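Local atomic coordinates of carbohydrate binding family 6 (Clostridium thermocellum, PDB entry 5A8D), a protein that probably cleaves alpha-L-arabinofuranosyl residues from arabinose-containing polysaccharides or their fragments, as a five-bladed beta-propeller enzyme of glycoside hydrolase family 43. Residues A212-K217 with N267-V272; V254-P259 with W278-H283. All blocks are in the same frame, centred on the assembly; numbering follows the deposited sequence.

Contact 1: A212-K217 with N267-V272; sequences AAYMHK and NHHAIV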
# COMPACT_ATOMS: atom_id res chain seq x y z
N ALA A 212 6.59 52.75 0.96
CA ALA A 212 6.70 53.03 -0.48
C ALA A 212 5.66 52.29 -1.33
O ALA A 212 6.01 51.82 -2.41
CB ALA A 212 8.11 52.77 -1.00
N ALA A 213 4.41 52.29 -0.86
CA ALA A 213 3.27 51.78 -1.64
C ALA A 213 3.19 52.49 -2.99
O ALA A 213 3.29 53.73 -3.09
CB ALA A 213 2.00 51.95 -0.87
N TYR A 214 3.02 51.72 -4.07
CA TYR A 214 3.04 52.32 -5.40
C TYR A 214 2.15 51.48 -6.31
O TYR A 214 2.14 50.28 -6.21
CB TYR A 214 4.45 52.36 -5.98
CG TYR A 214 4.62 53.21 -7.19
CD1 TYR A 214 4.92 54.59 -7.09
CD2 TYR A 214 4.48 52.70 -8.47
CE1 TYR A 214 5.06 55.40 -8.18
CE2 TYR A 214 4.55 53.50 -9.56
CZ TYR A 214 4.93 54.85 -9.46
OH TYR A 214 5.05 55.60 -10.58
N MET A 215 1.42 52.13 -7.21
CA MET A 215 0.50 51.45 -8.10
C MET A 215 0.74 51.90 -9.52
O MET A 215 0.83 53.10 -9.80
CB MET A 215 -0.94 51.77 -7.72
CG MET A 215 -1.98 51.18 -8.68
SD MET A 215 -1.91 49.42 -8.93
CE MET A 215 -2.00 48.75 -7.29
N HIS A 216 0.86 50.92 -10.41
CA HIS A 216 0.77 51.18 -11.83
C HIS A 216 -0.01 50.07 -12.52
O HIS A 216 -0.17 48.99 -12.00
CB HIS A 216 2.16 51.37 -12.47
CG HIS A 216 2.85 50.10 -12.85
ND1 HIS A 216 3.66 49.42 -11.98
CD2 HIS A 216 2.92 49.43 -14.03
CE1 HIS A 216 4.16 48.36 -12.57
NE2 HIS A 216 3.76 48.36 -13.83
N LYS A 217 -0.51 50.41 -13.70
CA LYS A 217 -1.33 49.52 -14.47
C LYS A 217 -0.64 49.23 -15.80
O LYS A 217 -0.15 50.14 -16.45
CB LYS A 217 -2.70 50.13 -14.65
CG LYS A 217 -3.72 49.17 -15.23
CD LYS A 217 -5.13 49.75 -15.13
CE LYS A 217 -6.17 48.76 -15.64
NZ LYS A 217 -7.54 49.35 -15.66
N ASN A 267 13.78 52.62 -0.42
CA ASN A 267 13.35 51.96 -1.65
C ASN A 267 12.16 52.65 -2.27
O ASN A 267 11.30 52.00 -2.94
CB ASN A 267 13.09 50.47 -1.37
CG ASN A 267 14.34 49.64 -1.50
OD1 ASN A 267 15.15 49.87 -2.38
ND2 ASN A 267 14.52 48.69 -0.63
N HIS A 268 12.07 53.98 -2.09
CA HIS A 268 11.09 54.77 -2.81
C HIS A 268 11.43 54.74 -4.28
O HIS A 268 12.58 54.74 -4.67
CB HIS A 268 10.96 56.20 -2.26
CG HIS A 268 10.41 56.18 -0.89
ND1 HIS A 268 11.19 56.00 0.22
CD2 HIS A 268 9.12 56.12 -0.47
CE1 HIS A 268 10.41 55.91 1.28
NE2 HIS A 268 9.16 55.94 0.88
N HIS A 269 10.39 54.64 -5.08
CA HIS A 269 10.59 54.30 -6.53
C HIS A 269 9.41 54.75 -7.33
O HIS A 269 8.32 55.02 -6.79
CB HIS A 269 10.79 52.78 -6.72
CG HIS A 269 9.60 51.96 -6.33
ND1 HIS A 269 9.26 51.72 -5.02
CD2 HIS A 269 8.64 51.37 -7.08
CE1 HIS A 269 8.13 51.05 -4.98
NE2 HIS A 269 7.72 50.83 -6.22
N ALA A 270 9.61 54.81 -8.63
CA ALA A 270 8.53 55.03 -9.58
C ALA A 270 8.68 54.01 -10.69
O ALA A 270 9.80 53.61 -11.01
CB ALA A 270 8.55 56.44 -10.16
N ILE A 271 7.55 53.69 -11.34
CA ILE A 271 7.51 52.80 -12.47
C ILE A 271 6.67 53.50 -13.53
O ILE A 271 5.50 53.85 -13.25
CB ILE A 271 6.94 51.40 -12.15
CG1 ILE A 271 7.78 50.75 -11.05
CG2 ILE A 271 6.84 50.54 -13.41
CD1 ILE A 271 7.32 49.36 -10.59
N VAL A 272 7.29 53.79 -14.66
CA VAL A 272 6.69 54.67 -15.65
C VAL A 272 6.95 54.20 -17.07
O VAL A 272 8.00 53.65 -17.35
CB VAL A 272 7.26 56.11 -15.43
CG1 VAL A 272 8.72 56.24 -15.86
CG2 VAL A 272 6.36 57.15 -16.02
O HOH W 1 7.70 54.37 -3.95
O HOH W 2 3.42 55.63 -13.25
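Y214 lies across the backbone of H269, A270 and I271, bridging two strands that run nearly parallel, 1° apart, but too far from each other (7.7 Å between axes) to pair as a sheet. CG, anti to the backbone N (chi1 -167°), carries the ring to the other strand. CB touches NE2 of the H269 imidazole at 3.6 Å, and CG also lies near that nitrogen. CD1 comes against the carbonyl O of H269, CE1 near the same O and CA of A270, which CZ reaches at 3.6 Å. CE2 passes close to I271 N. The tip, OH, ends near A270 CB and shares water 2 with I271: the water donates to I271 O at 2.7 Å and lies 3.1 Å from Y214 OH. A glycerol, probably from the crystallisation liquor, lies about 3 Å from the Y214 side chain, consistent with a pocket there. The H269 ring meets the tyrosine ring obliquely. Its ND1 donates to N267 O (2.9 Å, N-H...O 156°) and NE2 bonds to S225 OG, which together fix the imidazole's rotation. Farther along, I271 CG2 sits over one face of the H216 ring, 3.7 Å from its centroid, a CH-pi contact. At the opposite end A212 CB presses on CD2 of H268. Both strands are edge strands of their sheets: 221-228 pairs with 212-218, stacking Y223 on H216, 277-283 pairs with 269-274, and strand 40-45 of another sheet packs against H268, A270 and V272.

Contact 2: V254-P259 with W278-H283; sequences VILPQP and WYVVYH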
# COMPACT_ATOMS: atom_id res chain seq x y z
N VAL A 254 10.23 39.71 -6.32
CA VAL A 254 11.14 40.85 -6.18
C VAL A 254 11.30 41.51 -7.52
O VAL A 254 11.51 40.81 -8.55
CB VAL A 254 12.47 40.37 -5.64
CG1 VAL A 254 13.49 41.51 -5.58
CG2 VAL A 254 12.27 39.77 -4.27
N ILE A 255 11.20 42.84 -7.56
CA ILE A 255 11.50 43.60 -8.78
C ILE A 255 13.01 43.83 -8.80
O ILE A 255 13.65 43.53 -9.81
CB ILE A 255 10.77 44.96 -8.86
CG1 ILE A 255 9.26 44.75 -8.83
CG2 ILE A 255 11.22 45.75 -10.11
CD1 ILE A 255 8.44 45.97 -9.06
N LEU A 256 13.54 44.36 -7.70
CA LEU A 256 14.91 44.87 -7.56
C LEU A 256 15.46 44.43 -6.21
O LEU A 256 14.99 44.96 -5.11
CB LEU A 256 14.94 46.41 -7.56
CG LEU A 256 15.10 47.13 -8.88
CD1 LEU A 256 14.70 48.57 -8.72
CD2 LEU A 256 16.52 47.04 -9.38
N PRO A 257 16.38 43.47 -6.26
CA PRO A 257 17.10 43.06 -5.05
C PRO A 257 18.08 44.15 -4.60
O PRO A 257 18.11 44.50 -3.42
CB PRO A 257 17.84 41.79 -5.48
CG PRO A 257 18.04 41.94 -6.95
CD PRO A 257 16.90 42.77 -7.47
N GLN A 258 18.83 44.70 -5.57
CA GLN A 258 19.96 45.59 -5.32
C GLN A 258 20.97 44.97 -4.35
O GLN A 258 20.88 45.18 -3.14
CB GLN A 258 19.49 46.95 -4.80
CG GLN A 258 18.37 47.63 -5.58
CD GLN A 258 17.59 48.59 -4.70
OE1 GLN A 258 17.79 49.80 -4.77
NE2 GLN A 258 16.74 48.05 -3.82
N PRO A 259 21.90 44.13 -4.86
CA PRO A 259 23.04 43.80 -4.00
C PRO A 259 23.91 45.07 -3.77
O PRO A 259 24.27 45.70 -4.76
CB PRO A 259 23.79 42.74 -4.82
CG PRO A 259 22.74 42.12 -5.70
CD PRO A 259 21.80 43.24 -6.03
N TRP A 278 9.13 50.55 -20.52
CA TRP A 278 8.86 50.71 -19.11
C TRP A 278 10.18 50.85 -18.34
O TRP A 278 11.17 50.20 -18.66
CB TRP A 278 8.06 49.52 -18.60
CG TRP A 278 6.65 49.59 -19.01
CD1 TRP A 278 6.09 49.16 -20.21
CD2 TRP A 278 5.61 50.17 -18.27
NE1 TRP A 278 4.76 49.42 -20.19
CE2 TRP A 278 4.43 50.06 -19.04
CE3 TRP A 278 5.54 50.78 -17.04
CZ2 TRP A 278 3.20 50.54 -18.56
CZ3 TRP A 278 4.33 51.27 -16.57
CH2 TRP A 278 3.17 51.15 -17.36
N TYR A 279 10.18 51.75 -17.37
CA TYR A 279 11.36 52.02 -16.55
C TYR A 279 11.03 52.02 -15.08
O TYR A 279 9.97 52.51 -14.67
CB TYR A 279 12.01 53.36 -16.93
CG TYR A 279 12.45 53.46 -18.35
CD1 TYR A 279 13.65 52.91 -18.75
CD2 TYR A 279 11.61 53.99 -19.33
CE1 TYR A 279 14.05 52.94 -20.07
CE2 TYR A 279 12.01 54.05 -20.65
CZ TYR A 279 13.22 53.49 -21.03
OH TYR A 279 13.61 53.49 -22.33
N VAL A 280 11.95 51.50 -14.27
CA VAL A 280 11.89 51.69 -12.83
C VAL A 280 12.96 52.71 -12.45
O VAL A 280 14.11 52.64 -12.89
CB VAL A 280 11.94 50.37 -12.01
CG1 VAL A 280 13.20 49.57 -12.27
CG2 VAL A 280 11.74 50.64 -10.53
N VAL A 281 12.54 53.69 -11.67
CA VAL A 281 13.45 54.72 -11.22
C VAL A 281 13.52 54.64 -9.68
O VAL A 281 12.50 54.53 -9.00
CB VAL A 281 13.14 56.14 -11.79
CG1 VAL A 281 12.35 56.13 -13.14
CG2 VAL A 281 12.47 57.03 -10.83
N TYR A 282 14.75 54.67 -9.17
CA TYR A 282 14.96 54.46 -7.75
C TYR A 282 16.22 55.16 -7.32
O TYR A 282 16.99 55.60 -8.14
CB TYR A 282 14.94 52.98 -7.44
CG TYR A 282 16.00 52.17 -8.13
CD1 TYR A 282 15.84 51.76 -9.45
CD2 TYR A 282 17.19 51.87 -7.50
CE1 TYR A 282 16.80 51.08 -10.11
CE2 TYR A 282 18.18 51.14 -8.16
CZ TYR A 282 17.99 50.75 -9.46
OH TYR A 282 18.95 50.04 -10.18
N HIS A 283 16.38 55.35 -6.02
CA HIS A 283 17.53 56.12 -5.50
C HIS A 283 18.45 55.07 -4.88
O HIS A 283 18.02 54.21 -4.12
CB HIS A 283 17.07 57.24 -4.52
CG HIS A 283 18.19 58.05 -3.91
ND1 HIS A 283 18.65 59.23 -4.46
CD2 HIS A 283 18.89 57.87 -2.77
CE1 HIS A 283 19.61 59.72 -3.70
NE2 HIS A 283 19.78 58.91 -2.67
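L256 and Y282 meet because each first torsion turns its side chain toward the other segment. In Y282, CG stands between the backbone N and the carbonyl carbon (chi1 61°); in L256 it lies beside the backbone N, with chi1 displaced to -91° from the usual staggered value. The leucine thus lays CD1 over one face of the phenol ring, offset toward the rim, 3.7 Å from the centroid and 22° off the ring normal, a CH-pi contact. Leucine CD2 lies beyond, 3.9 Å from Y282 OH. The same L256 CD1 is also 4.0 Å from V280 CG1, so it touches valine and tyrosine together. The hydroxyl of Y282 bonds to D304, which fixes the outer end of the ring. The less well ordered Q258 runs alongside the tyrosine in the opposite direction, its amide plane almost perpendicular to the ring. Its OE1 lies obliquely 3.5 Å from Y282 CD2 and is bound by N284 ND2, while NE2 bonds to N267 OD1; both polar atoms of this buried amide are therefore satisfied. The backbones of I255 and L256 both bond to I237 of strand 237-242, a classic beta bulge at which the strand bends. Strand 250-256, outermost in its sheet, so delivers L256 to the neighbouring sheet, where it rests against strand 277-283 and also touches D304 of strand 301-308 and V317 of strand 314-319.

In the fold
Contacts 1 and 2, with centres about 10 Å apart, join the same two four-stranded sheets, consecutive blades of the propeller. Contact 1 brings their first strands, 212-218 and 269-274, together through side chains. Its centre is about 6 Å from the centre of the chain. The centre of contact 2 is about 13 Å from it, where the last strand of the earlier blade reaches the second strand of the next. Along the chain the segments alternate: 212-217, 254-259, 267-272, 278-283. A270 O lies 2.8 Å from V281 N, a probable hydrogen bond, and W278 packs against H216. The blades are thus joined probably at an inner and an outer level, the inner near the central axis, around which family 43 enzymes carry their active site.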